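Local coordinates for protein type III Pentaketide Synthase (PDB 3EUO) that probably works as an acyltransferase of the chalcone/stilbene synthase family, building pentaketides as a fungal type III polyketide synthase, at residues A[15-20]-A[49-54]; A[44-49]-A[197-202]; A[225-230]-A[373-378]. One frame throughout, in Å; residues are numbered along the deposited sequence.

Contact 1 of 3, residues A[15-20]-A[49-54]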
ATOM      1  N   TYR A  15       5.346  20.240  18.480  1.00 18.98           N
ATOM      2  CA  TYR A  15       6.610  20.245  19.223  1.00 19.29           C
ATOM      3  C   TYR A  15       7.841  20.254  18.320  1.00 19.00           C
ATOM      4  O   TYR A  15       7.833  19.686  17.224  1.00 18.56           O
ATOM      5  CB  TYR A  15       6.671  19.077  20.216  1.00 19.91           C
ATOM      6  CG  TYR A  15       5.544  19.075  21.225  1.00 21.00           C
ATOM      7  CD1 TYR A  15       5.698  19.680  22.477  1.00 21.78           C
ATOM      8  CD2 TYR A  15       4.316  18.476  20.929  1.00 21.87           C
ATOM      9  CE1 TYR A  15       4.660  19.681  23.404  1.00 21.97           C
ATOM     10  CE2 TYR A  15       3.269  18.475  21.854  1.00 22.58           C
ATOM     11  CZ  TYR A  15       3.453  19.076  23.088  1.00 21.87           C
ATOM     12  OH  TYR A  15       2.419  19.075  24.003  1.00 23.09           O
ATOM     13  N   SER A  16       8.893  20.912  18.801  1.00 18.57           N
ATOM     14  CA  SER A  16      10.165  20.977  18.091  1.00 18.66           C
ATOM     15  C   SER A  16      11.263  20.616  19.071  1.00 18.54           C
ATOM     16  O   SER A  16      11.466  21.312  20.072  1.00 19.13           O
ATOM     17  CB  SER A  16      10.397  22.375  17.512  1.00 19.11           C
ATOM     18  OG  SER A  16       9.560  22.615  16.389  1.00 20.47           O
ATOM     19  N   LEU A  17      11.951  19.516  18.788  1.00 17.61           N
ATOM     20  CA  LEU A  17      12.916  18.937  19.714  1.00 16.92           C
ATOM     21  C   LEU A  17      14.351  19.184  19.297  1.00 16.61           C
ATOM     22  O   LEU A  17      14.757  18.832  18.187  1.00 15.08           O
ATOM     23  CB  LEU A  17      12.690  17.435  19.847  1.00 17.18           C
ATOM     24  CG  LEU A  17      11.270  16.947  20.158  1.00 17.51           C
ATOM     25  CD1 LEU A  17      11.228  15.419  20.115  1.00 18.71           C
ATOM     26  CD2 LEU A  17      10.779  17.470  21.504  1.00 18.92           C
ATOM     27  N   GLY A  18      15.115  19.763  20.218  1.00 16.16           N
ATOM     28  CA  GLY A  18      16.550  19.937  20.043  1.00 16.96           C
ATOM     29  C   GLY A  18      17.252  18.615  20.293  1.00 17.37           C
ATOM     30  O   GLY A  18      16.611  17.641  20.703  1.00 17.56           O
ATOM     31  N   PRO A  19      18.570  18.565  20.041  1.00 17.87           N
ATOM     32  CA  PRO A  19      19.331  17.329  20.221  1.00 18.06           C
ATOM     33  C   PRO A  19      19.311  16.792  21.647  1.00 18.25           C
ATOM     34  O   PRO A  19      19.579  15.605  21.840  1.00 18.55           O
ATOM     35  CB  PRO A  19      20.763  17.724  19.826  1.00 18.34           C
ATOM     36  CG  PRO A  19      20.795  19.205  19.901  1.00 18.14           C
ATOM     37  CD  PRO A  19      19.419  19.662  19.545  1.00 18.00           C
ATOM     38  N   ASP A  20      18.984  17.646  22.623  1.00 18.16           N
ATOM     39  CA  ASP A  20      18.931  17.227  24.029  1.00 18.65           C
ATOM     40  C   ASP A  20      17.752  16.304  24.367  1.00 18.02           C
ATOM     41  O   ASP A  20      17.779  15.634  25.395  1.00 17.93           O
ATOM     42  CB  ASP A  20      18.977  18.428  24.990  1.00 19.51           C
ATOM     43  CG  ASP A  20      17.718  19.291  24.939  1.00 21.97           C
ATOM     44  OD1 ASP A  20      17.152  19.493  23.841  1.00 25.87           O
ATOM     45  OD2 ASP A  20      17.304  19.793  26.010  1.00 26.74           O
ATOM     46  N   ASP A  49      19.024  21.147  13.548  1.00 15.17           N
ATOM     47  CA  ASP A  49      18.809  22.011  14.694  1.00 16.16           C
ATOM     48  C   ASP A  49      17.639  21.522  15.563  1.00 15.95           C
ATOM     49  O   ASP A  49      17.734  21.484  16.794  1.00 16.13           O
ATOM     50  CB  ASP A  49      18.555  23.444  14.206  1.00 16.29           C
ATOM     51  CG  ASP A  49      18.602  24.463  15.325  1.00 18.34           C
ATOM     52  OD1 ASP A  49      19.559  24.424  16.135  1.00 21.58           O
ATOM     53  OD2 ASP A  49      17.687  25.316  15.379  1.00 19.65           O
ATOM     54  N   GLN A  50      16.535  21.170  14.912  1.00 16.23           N
ATOM     55  CA  GLN A  50      15.312  20.752  15.594  1.00 16.44           C
ATOM     56  C   GLN A  50      14.562  19.720  14.775  1.00 15.84           C
ATOM     57  O   GLN A  50      14.548  19.796  13.550  1.00 15.10           O
ATOM     58  CB  GLN A  50      14.390  21.946  15.832  1.00 17.32           C
ATOM     59  CG  GLN A  50      14.872  22.899  16.912  1.00 20.58           C
ATOM     60  CD  GLN A  50      13.783  23.822  17.389  1.00 25.65           C
ATOM     61  OE1 GLN A  50      13.121  24.494  16.590  1.00 27.72           O
ATOM     62  NE2 GLN A  50      13.585  23.867  18.702  1.00 27.39           N
ATOM     63  N   ARG A  51      13.946  18.762  15.465  1.00 15.34           N
ATOM     64  CA  ARG A  51      13.087  17.768  14.822  1.00 14.85           C
ATOM     65  C   ARG A  51      11.643  17.974  15.269  1.00 14.67           C
ATOM     66  O   ARG A  51      11.365  18.170  16.450  1.00 14.75           O
ATOM     67  CB  ARG A  51      13.525  16.342  15.158  1.00 14.75           C
ATOM     68  CG  ARG A  51      14.882  15.918  14.610  1.00 14.48           C
ATOM     69  CD  ARG A  51      15.260  14.505  15.092  1.00 15.23           C
ATOM     70  NE  ARG A  51      15.281  14.414  16.553  1.00 14.86           N
ATOM     71  CZ  ARG A  51      14.359  13.805  17.298  1.00 16.50           C
ATOM     72  NH1 ARG A  51      13.313  13.197  16.734  1.00 16.17           N
ATOM     73  NH2 ARG A  51      14.479  13.806  18.622  1.00 15.55           N
ATOM     74  N   SER A  52      10.725  17.930  14.314  1.00 14.86           N
ATOM     75  CA  SER A  52       9.306  18.084  14.598  1.00 15.13           C
ATOM     76  C   SER A  52       8.761  16.797  15.208  1.00 15.07           C
ATOM     77  O   SER A  52       9.096  15.710  14.747  1.00 15.31           O
ATOM     78  CB  SER A  52       8.561  18.420  13.311  1.00 15.60           C
ATOM     79  OG  SER A  52       8.871  19.752  12.901  1.00 17.86           O
ATOM     80  N   SER A  53       7.931  16.933  16.241  1.00 14.85           N
ATOM     81  CA  SER A  53       7.390  15.772  16.960  1.00 14.51           C
ATOM     82  C   SER A  53       5.975  15.988  17.480  1.00 14.47           C
ATOM     83  O   SER A  53       5.599  17.101  17.872  1.00 13.94           O
ATOM     84  CB  SER A  53       8.309  15.397  18.122  1.00 14.57           C
ATOM     85  OG  SER A  53       7.826  14.271  18.833  1.00 15.32           O
ATOM     86  N   ILE A  54       5.201  14.905  17.491  1.00 14.64           N
ATOM     87  CA  ILE A  54       3.867  14.904  18.096  1.00 14.69           C
ATOM     88  C   ILE A  54       3.910  15.147  19.608  1.00 15.05           C
ATOM     89  O   ILE A  54       2.893  15.493  20.212  1.00 14.77           O
ATOM     90  CB  ILE A  54       3.092  13.593  17.813  1.00 15.01           C
ATOM     91  CG1 ILE A  54       3.847  12.370  18.352  1.00 15.13           C
ATOM     92  CG2 ILE A  54       2.779  13.460  16.333  1.00 13.55           C
ATOM     93  CD1 ILE A  54       3.426  11.944  19.757  1.00 17.55           C
TER
HETATM   94  O   HOH W   1       6.857  20.777  14.736  1.00 24.59           O
HETATM   95  O   HOH W   2      10.840  21.345  14.421  1.00 21.65           O
HETATM   96  O   HOH W   3      16.582  16.864  17.624  1.00 21.66           O
HETATM   97  O   HOH W   4      16.775  14.822  20.171  1.00 15.27           O

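Contact 2 of 3, residues A[44-49]-A[197-202]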
ATOM      1  N   ARG A  44      24.744  14.951  17.318  1.00 15.27           N
ATOM      2  CA  ARG A  44      25.166  16.339  17.224  1.00 15.83           C
ATOM      3  C   ARG A  44      26.009  16.653  15.981  1.00 15.99           C
ATOM      4  O   ARG A  44      26.427  17.794  15.784  1.00 16.60           O
ATOM      5  CB  ARG A  44      25.842  16.771  18.534  1.00 16.12           C
ATOM      6  CG  ARG A  44      24.805  16.965  19.636  1.00 16.29           C
ATOM      7  CD  ARG A  44      25.369  16.950  21.026  1.00 18.30           C
ATOM      8  NE  ARG A  44      24.274  16.918  21.995  1.00 17.50           N
ATOM      9  CZ  ARG A  44      23.676  17.991  22.502  1.00 16.83           C
ATOM     10  NH1 ARG A  44      24.067  19.217  22.157  1.00 16.75           N
ATOM     11  NH2 ARG A  44      22.688  17.840  23.371  1.00 16.72           N
ATOM     12  N   TYR A  45      26.234  15.639  15.146  1.00 16.24           N
ATOM     13  CA  TYR A  45      27.014  15.781  13.917  1.00 16.70           C
ATOM     14  C   TYR A  45      26.113  15.919  12.686  1.00 16.15           C
ATOM     15  O   TYR A  45      26.609  16.055  11.562  1.00 16.89           O
ATOM     16  CB  TYR A  45      27.923  14.557  13.680  1.00 17.51           C
ATOM     17  CG  TYR A  45      28.851  14.133  14.791  1.00 18.72           C
ATOM     18  CD1 TYR A  45      29.378  15.054  15.697  1.00 19.24           C
ATOM     19  CD2 TYR A  45      29.251  12.797  14.896  1.00 19.96           C
ATOM     20  CE1 TYR A  45      30.257  14.649  16.708  1.00 19.61           C
ATOM     21  CE2 TYR A  45      30.116  12.381  15.902  1.00 19.98           C
ATOM     22  CZ  TYR A  45      30.618  13.310  16.802  1.00 20.07           C
ATOM     23  OH  TYR A  45      31.488  12.901  17.790  1.00 20.15           O
ATOM     24  N   THR A  46      24.798  15.859  12.888  1.00 15.72           N
ATOM     25  CA  THR A  46      23.853  15.763  11.763  1.00 14.75           C
ATOM     26  C   THR A  46      23.598  17.078  11.035  1.00 14.82           C
ATOM     27  O   THR A  46      23.265  17.069   9.844  1.00 14.81           O
ATOM     28  CB  THR A  46      22.471  15.271  12.210  1.00 14.90           C
ATOM     29  OG1 THR A  46      21.937  16.194  13.168  1.00 14.51           O
ATOM     30  CG2 THR A  46      22.540  13.860  12.799  1.00 13.24           C
ATOM     31  N   GLY A  47      23.714  18.192  11.752  1.00 14.59           N
ATOM     32  CA  GLY A  47      23.331  19.501  11.216  1.00 14.93           C
ATOM     33  C   GLY A  47      21.844  19.807  11.377  1.00 15.19           C
ATOM     34  O   GLY A  47      21.347  20.819  10.852  1.00 15.74           O
ATOM     35  N   ILE A  48      21.130  18.938  12.095  1.00 14.42           N
ATOM     36  CA  ILE A  48      19.709  19.159  12.383  1.00 14.15           C
ATOM     37  C   ILE A  48      19.587  19.953  13.665  1.00 14.74           C
ATOM     38  O   ILE A  48      19.996  19.496  14.735  1.00 15.20           O
ATOM     39  CB  ILE A  48      18.911  17.839  12.523  1.00 13.92           C
ATOM     40  CG1 ILE A  48      19.032  16.988  11.253  1.00 13.89           C
ATOM     41  CG2 ILE A  48      17.438  18.140  12.830  1.00 13.73           C
ATOM     42  CD1 ILE A  48      18.452  15.565  11.375  1.00 13.61           C
ATOM     43  N   ASP A  49      19.024  21.147  13.548  1.00 15.17           N
ATOM     44  CA  ASP A  49      18.809  22.011  14.694  1.00 16.16           C
ATOM     45  C   ASP A  49      17.639  21.522  15.563  1.00 15.95           C
ATOM     46  O   ASP A  49      17.734  21.484  16.794  1.00 16.13           O
ATOM     47  CB  ASP A  49      18.555  23.444  14.206  1.00 16.29           C
ATOM     48  CG  ASP A  49      18.602  24.463  15.325  1.00 18.34           C
ATOM     49  OD1 ASP A  49      19.559  24.424  16.135  1.00 21.58           O
ATOM     50  OD2 ASP A  49      17.687  25.316  15.379  1.00 19.65           O
ATOM     51  N   GLY A 197      18.996   6.372  13.595  1.00 14.25           N
ATOM     52  CA  GLY A 197      17.633   6.796  13.267  1.00 14.52           C
ATOM     53  C   GLY A 197      17.067   7.858  14.198  1.00 14.77           C
ATOM     54  O   GLY A 197      16.452   8.823  13.741  1.00 15.36           O
ATOM     55  N   ILE A 198      17.293   7.703  15.500  1.00 14.70           N
ATOM     56  CA  ILE A 198      16.756   8.658  16.480  1.00 14.43           C
ATOM     57  C   ILE A 198      17.395  10.049  16.413  1.00 14.46           C
ATOM     58  O   ILE A 198      16.856  11.001  16.974  1.00 15.18           O
ATOM     59  CB  ILE A 198      16.787   8.118  17.940  1.00 14.81           C
ATOM     60  CG1 ILE A 198      18.212   7.744  18.370  1.00 14.38           C
ATOM     61  CG2 ILE A 198      15.811   6.967  18.070  1.00 13.89           C
ATOM     62  CD1 ILE A 198      18.372   7.526  19.891  1.00 14.94           C
ATOM     63  N   ALA A 199      18.526  10.158  15.720  1.00 14.33           N
ATOM     64  CA  ALA A 199      19.171  11.452  15.461  1.00 13.69           C
ATOM     65  C   ALA A 199      18.545  12.183  14.267  1.00 13.86           C
ATOM     66  O   ALA A 199      18.748  13.393  14.078  1.00 13.55           O
ATOM     67  CB  ALA A 199      20.660  11.247  15.209  1.00 14.15           C
ATOM     68  N   LEU A 200      17.794  11.445  13.453  1.00 13.59           N
ATOM     69  CA  LEU A 200      17.386  11.952  12.148  1.00 13.49           C
ATOM     70  C   LEU A 200      15.890  12.169  11.997  1.00 13.21           C
ATOM     71  O   LEU A 200      15.458  13.201  11.480  1.00 13.54           O
ATOM     72  CB  LEU A 200      17.861  11.010  11.043  1.00 13.75           C
ATOM     73  CG  LEU A 200      19.357  10.763  10.847  1.00 14.33           C
ATOM     74  CD1 LEU A 200      19.510   9.755   9.723  1.00 15.39           C
ATOM     75  CD2 LEU A 200      20.060  12.073  10.509  1.00 16.06           C
ATOM     76  N   PHE A 201      15.100  11.193  12.427  1.00 13.06           N
ATOM     77  CA  PHE A 201      13.698  11.146  12.001  1.00 12.84           C
ATOM     78  C   PHE A 201      12.721  11.985  12.815  1.00 12.53           C
ATOM     79  O   PHE A 201      12.834  12.101  14.036  1.00 12.00           O
ATOM     80  CB  PHE A 201      13.220   9.697  11.874  1.00 12.61           C
ATOM     81  CG  PHE A 201      13.772   8.997  10.672  1.00 13.39           C
ATOM     82  CD1 PHE A 201      13.224   9.226   9.410  1.00 14.44           C
ATOM     83  CD2 PHE A 201      14.850   8.122  10.794  1.00 14.46           C
ATOM     84  CE1 PHE A 201      13.737   8.578   8.280  1.00 15.65           C
ATOM     85  CE2 PHE A 201      15.376   7.469   9.670  1.00 16.03           C
ATOM     86  CZ  PHE A 201      14.818   7.699   8.414  1.00 14.41           C
ATOM     87  N   SER A 202      11.760  12.558  12.096  1.00 12.41           N
ATOM     88  CA  SER A 202      10.760  13.456  12.655  1.00 12.66           C
ATOM     89  C   SER A 202       9.358  13.153  12.105  1.00 13.11           C
ATOM     90  O   SER A 202       9.186  12.261  11.255  1.00 13.48           O
ATOM     91  CB  SER A 202      11.153  14.909  12.349  1.00 12.40           C
ATOM     92  OG  SER A 202      11.234  15.129  10.944  1.00 13.46           O
TER
HETATM   93  O   HOH W   5      20.223  15.354  15.059  1.00 12.97           O

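Contact 3 of 3, residues A[225-230]-A[373-378]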
ATOM      1  N   ASP A 225       3.729  22.258 -12.928  1.00 17.49           N
ATOM      2  CA  ASP A 225       3.304  21.250 -13.899  1.00 17.35           C
ATOM      3  C   ASP A 225       4.226  20.037 -13.769  1.00 16.73           C
ATOM      4  O   ASP A 225       5.440  20.190 -13.634  1.00 16.72           O
ATOM      5  CB  ASP A 225       3.371  21.803 -15.321  1.00 17.91           C
ATOM      6  CG  ASP A 225       2.443  22.980 -15.536  1.00 20.42           C
ATOM      7  OD1 ASP A 225       1.233  22.849 -15.259  1.00 23.87           O
ATOM      8  OD2 ASP A 225       2.925  24.037 -15.986  1.00 23.79           O
ATOM      9  N   LEU A 226       3.653  18.835 -13.785  1.00 16.26           N
ATOM     10  CA  LEU A 226       4.458  17.616 -13.690  1.00 15.75           C
ATOM     11  C   LEU A 226       4.753  17.117 -15.104  1.00 15.82           C
ATOM     12  O   LEU A 226       3.840  16.740 -15.831  1.00 16.10           O
ATOM     13  CB  LEU A 226       3.741  16.549 -12.851  1.00 15.46           C
ATOM     14  CG  LEU A 226       4.379  15.161 -12.716  1.00 15.22           C
ATOM     15  CD1 LEU A 226       5.825  15.223 -12.222  1.00 13.40           C
ATOM     16  CD2 LEU A 226       3.528  14.280 -11.799  1.00 15.16           C
ATOM     17  N   LEU A 227       6.029  17.127 -15.489  1.00 15.74           N
ATOM     18  CA  LEU A 227       6.397  16.860 -16.883  1.00 15.81           C
ATOM     19  C   LEU A 227       6.868  15.440 -17.135  1.00 15.63           C
ATOM     20  O   LEU A 227       6.686  14.896 -18.225  1.00 15.16           O
ATOM     21  CB  LEU A 227       7.470  17.845 -17.358  1.00 15.98           C
ATOM     22  CG  LEU A 227       7.125  19.338 -17.287  1.00 17.42           C
ATOM     23  CD1 LEU A 227       8.295  20.173 -17.800  1.00 18.23           C
ATOM     24  CD2 LEU A 227       5.848  19.662 -18.046  1.00 17.79           C
ATOM     25  N   GLY A 228       7.503  14.846 -16.138  1.00 15.00           N
ATOM     26  CA  GLY A 228       8.046  13.516 -16.307  1.00 14.89           C
ATOM     27  C   GLY A 228       8.608  12.982 -15.016  1.00 15.13           C
ATOM     28  O   GLY A 228       8.694  13.698 -14.011  1.00 14.95           O
ATOM     29  N   TRP A 229       8.994  11.715 -15.054  1.00 15.06           N
ATOM     30  CA  TRP A 229       9.444  11.029 -13.857  1.00 15.32           C
ATOM     31  C   TRP A 229      10.294   9.838 -14.229  1.00 15.60           C
ATOM     32  O   TRP A 229      10.160   9.285 -15.331  1.00 15.84           O
ATOM     33  CB  TRP A 229       8.249  10.589 -12.996  1.00 15.23           C
ATOM     34  CG  TRP A 229       7.180   9.875 -13.768  1.00 14.91           C
ATOM     35  CD1 TRP A 229       7.119   8.545 -14.038  1.00 15.43           C
ATOM     36  CD2 TRP A 229       6.018  10.464 -14.368  1.00 14.63           C
ATOM     37  NE1 TRP A 229       5.985   8.256 -14.764  1.00 15.21           N
ATOM     38  CE2 TRP A 229       5.293   9.418 -14.984  1.00 14.83           C
ATOM     39  CE3 TRP A 229       5.522  11.773 -14.447  1.00 14.39           C
ATOM     40  CZ2 TRP A 229       4.095   9.641 -15.681  1.00 15.22           C
ATOM     41  CZ3 TRP A 229       4.327  11.997 -15.139  1.00 14.88           C
ATOM     42  CH2 TRP A 229       3.632  10.932 -15.747  1.00 15.55           C
ATOM     43  N   GLU A 230      11.184   9.471 -13.311  1.00 15.67           N
ATOM     44  CA  GLU A 230      11.996   8.267 -13.413  1.00 16.48           C
ATOM     45  C   GLU A 230      11.958   7.522 -12.092  1.00 16.51           C
ATOM     46  O   GLU A 230      11.956   8.136 -11.023  1.00 16.26           O
ATOM     47  CB  GLU A 230      13.458   8.606 -13.746  1.00 16.82           C
ATOM     48  CG  GLU A 230      13.690   9.152 -15.138  1.00 18.90           C
ATOM     49  CD  GLU A 230      13.384   8.169 -16.253  1.00 22.05           C
ATOM     50  OE1 GLU A 230      13.726   6.975 -16.119  1.00 23.26           O
ATOM     51  OE2 GLU A 230      12.798   8.601 -17.271  1.00 23.74           O
ATOM     52  N   MET A 373      12.772  10.187  -9.168  1.00 14.68           N
ATOM     53  CA  MET A 373      12.992  11.559  -9.631  1.00 15.08           C
ATOM     54  C   MET A 373      11.774  12.043 -10.395  1.00 15.13           C
ATOM     55  O   MET A 373      11.081  11.254 -11.035  1.00 15.31           O
ATOM     56  CB  MET A 373      14.225  11.677 -10.537  1.00 15.18           C
ATOM     57  CG  MET A 373      15.547  11.820  -9.829  1.00 17.14           C
ATOM     58  SD  MET A 373      16.905  12.430 -10.895  1.00 16.26           S
ATOM     59  CE  MET A 373      18.275  11.965  -9.854  1.00 17.92           C
ATOM     60  N   CYS A 374      11.525  13.347 -10.334  1.00 15.19           N
ATOM     61  CA  CYS A 374      10.497  13.964 -11.158  1.00 15.17           C
ATOM     62  C   CYS A 374      10.988  15.301 -11.696  1.00 15.18           C
ATOM     63  O   CYS A 374      11.876  15.936 -11.108  1.00 14.96           O
ATOM     64  CB  CYS A 374       9.194  14.136 -10.370  1.00 15.06           C
ATOM     65  SG  CYS A 374       9.278  15.299  -8.998  1.00 17.08           S
ATOM     66  N   MET A 375      10.427  15.707 -12.830  1.00 14.73           N
ATOM     67  CA  MET A 375      10.682  17.034 -13.367  1.00 14.93           C
ATOM     68  C   MET A 375       9.411  17.866 -13.273  1.00 15.21           C
ATOM     69  O   MET A 375       8.372  17.480 -13.813  1.00 14.89           O
ATOM     70  CB  MET A 375      11.147  16.957 -14.824  1.00 14.72           C
ATOM     71  CG  MET A 375      11.500  18.324 -15.430  1.00 15.24           C
ATOM     72  SD  MET A 375      12.981  19.115 -14.755  1.00  9.35           S
ATOM     73  CE  MET A 375      14.228  18.194 -15.653  1.00 15.62           C
ATOM     74  N   LEU A 376       9.512  19.003 -12.590  1.00 15.77           N
ATOM     75  CA  LEU A 376       8.407  19.941 -12.458  1.00 16.61           C
ATOM     76  C   LEU A 376       8.730  21.232 -13.186  1.00 17.52           C
ATOM     77  O   LEU A 376       9.889  21.654 -13.238  1.00 17.76           O
ATOM     78  CB  LEU A 376       8.122  20.254 -10.987  1.00 16.83           C
ATOM     79  CG  LEU A 376       7.854  19.065 -10.061  1.00 16.87           C
ATOM     80  CD1 LEU A 376       7.893  19.496  -8.604  1.00 17.94           C
ATOM     81  CD2 LEU A 376       6.518  18.420 -10.396  1.00 18.17           C
ATOM     82  N   LYS A 377       7.701  21.840 -13.763  1.00 18.17           N
ATOM     83  CA  LYS A 377       7.810  23.187 -14.298  1.00 19.46           C
ATOM     84  C   LYS A 377       7.096  24.096 -13.310  1.00 19.69           C
ATOM     85  O   LYS A 377       5.933  23.877 -12.974  1.00 19.92           O
ATOM     86  CB  LYS A 377       7.198  23.284 -15.704  1.00 19.43           C
ATOM     87  CG  LYS A 377       7.384  24.646 -16.383  1.00 20.33           C
ATOM     88  CD  LYS A 377       6.880  24.623 -17.822  1.00 20.88           C
ATOM     89  CE  LYS A 377       7.103  25.967 -18.520  1.00 23.54           C
ATOM     90  NZ  LYS A 377       6.030  26.946 -18.193  1.00 25.16           N
ATOM     91  N   ARG A 378       7.811  25.097 -12.821  1.00 20.07           N
ATOM     92  CA  ARG A 378       7.244  26.025 -11.870  1.00 20.55           C
ATOM     93  C   ARG A 378       6.574  27.183 -12.606  1.00 21.28           C
ATOM     94  O   ARG A 378       7.211  27.849 -13.430  1.00 21.23           O
ATOM     95  CB  ARG A 378       8.331  26.529 -10.925  1.00 20.56           C
ATOM     96  CG  ARG A 378       7.828  27.501  -9.877  1.00 20.30           C
ATOM     97  CD  ARG A 378       8.923  27.814  -8.899  1.00 20.41           C
ATOM     98  NE  ARG A 378       8.574  28.926  -8.023  1.00 19.75           N
ATOM     99  CZ  ARG A 378       9.340  29.350  -7.019  1.00 20.38           C
ATOM    100  NH1 ARG A 378      10.504  28.758  -6.765  1.00 19.19           N
ATOM    101  NH2 ARG A 378       8.939  30.371  -6.277  1.00 20.31           N
TER

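Contact 1 of 3, residues A[15-20]-A[49-54]
Strands 15-17 and 51-53 pair antiparallel as a two-stranded sheet, their short axes 4.6 Å apart at closest approach. Four backbone bonds hold the pairs Y15–S53 and L17–R51, and their geometry differs. L17 N to R51 O is nearly straight (173° at the hydrogen), whereas Y15 N reaches S53 O at 3.2 Å with a bent 141°. Y15, L17, R51 and S53 share one face. L17 carries its CG anti to the carbonyl carbon (chi1 -51°), which lays CD1 3.5 Å from S53 CB, with CD1 also 3.9 Å from R51 NH2. Y15, with its first torsion in the same well, presents a ring edge to S53 O, and its CD2 lies 3.4 Å from I54 O.

R51 bends at chi3, and two waters tie its guanidinium end back to the facing strand: one joins NE to L17 O, the other, at the edge of the group and in its plane, joins NH2 to G18 O. On the other face, S16 and S52 form the non-hydrogen-bonded pair. A water links S16 OG to S52 OG, and a second links Y15 O to S52 OG. Further partners hold the polar ends: R51 NH1 bonds F201 O, S52 OG bonds H327 ND1, and S53 OG, anti to its backbone N, bonds T178 OG1 and G55 O.

This small sheet is separate from the large mixed one. Strand 15-17 leads into helix 20-29, while D49, Q50 and S52 make backbone bonds with I325 and H327 of helix 318-327, and I54 packs on helix 70-96.

Contact 2 of 3, residues A[44-49]-A[197-202]
T46 OG1 has two partners here: the backbone N of I48, at 3.1 Å and 163° at the hydrogen, and a water 2.7 Å away. The first closes an ST turn. The second crosses to the short, weakly bonded helical turn about 197-200, as this water donates to A199 O at 2.6 Å; no direct hydrogen bond joins the two segments. Chi1 of 60° sets OG1 in the crowded position between backbone N and carbonyl carbon, and CG2 anti to the carbonyl carbon. There CG2 meets L200 CD2 at 3.8 Å, the side chains crossing obliquely, and A199 CB at 4.0 Å. I48 brings its CD1 to 3.9 Å from L200 CD2 and 3.5 Å from A199 O. An alanine at T46 would lose OG1 and CG2 together, and so would probably loosen the ST turn, the water link to A199 O and the packing on A199 and L200. Y324 of helix 318-327 touches I48 and L200, and its OH bonds T46 O. The chemistry is thus divided within one side chain: a methyl packs on the helical turn while the hydroxyl shapes its own loop and reaches across through water.

Contact 3 of 3, residues A[225-230]-A[373-378]
L226 places CG anti to its backbone N (chi1 176°) and L376 places its own anti to the carbonyl carbon (chi1 -55°); the two side chains therefore cross obliquely, with L226 CD1 3.7 Å from L376 CD2. The same CD1 lies 4.0 Å from C374 CB, so one methyl packs on two side chains of the facing strand. L227, its CG anti to the carbonyl carbon, sets its CD1 3.9 Å from K377 CB, again in an oblique crossing, while K377 runs extended to chi3 and bends only at chi4.

Six backbone bonds join these nearly antiparallel strands. The register slips by one between L226 and G228, a beta bulge: M375 O accepts from L227 N at 2.9 Å, nearly along the C=O axis, yet M375 N donates to G228 O, with the donor 39° out of the carbonyl plane. G228 N, buried here, has no partner in the model. Beyond the bulge E230 and M373 resume a hydrogen-bonded pair, with M373 N to E230 O almost straight.

The face of L226, W229, C374 and L376 lies against helix 145-162, which meets L226 and W229; on the other, M375 and E230 meet helix 258-277. These layers fit the thiolase-like fold. D225 OD2 and K377 NZ stay 4.8 Å apart, and D225 has its salt bridge with R379. E230 forms a salt bridge to R132 of the second subunit, on whose R163 W229 also packs. The chemistry implies a strand pair held by backbone bonds and apolar contacts, with the charged partners of D225 and E230 lying outside it, the latter across the subunit interface.

How the contacts relate
Contacts 1 and 2 are neighbours, their centres 9 Å apart; they share D49 and alternate along the chain, in the order 15-20, 44-49, 49-54, 197-202. They touch directly, S52 O packing against S202 CB at 3.3 Å, and both border helix 318-327. Contact 3 follows later in the sequence, across the chain's centre, with its centre 32 Å from that of contact 1 and 29 Å from that of contact 2. Thus one cluster ties the chain's early segments to the helical turn about 197-200, and the other pairs two neighbouring strands of the large mixed sheet, 224-233 and 370-378, beside the second subunit.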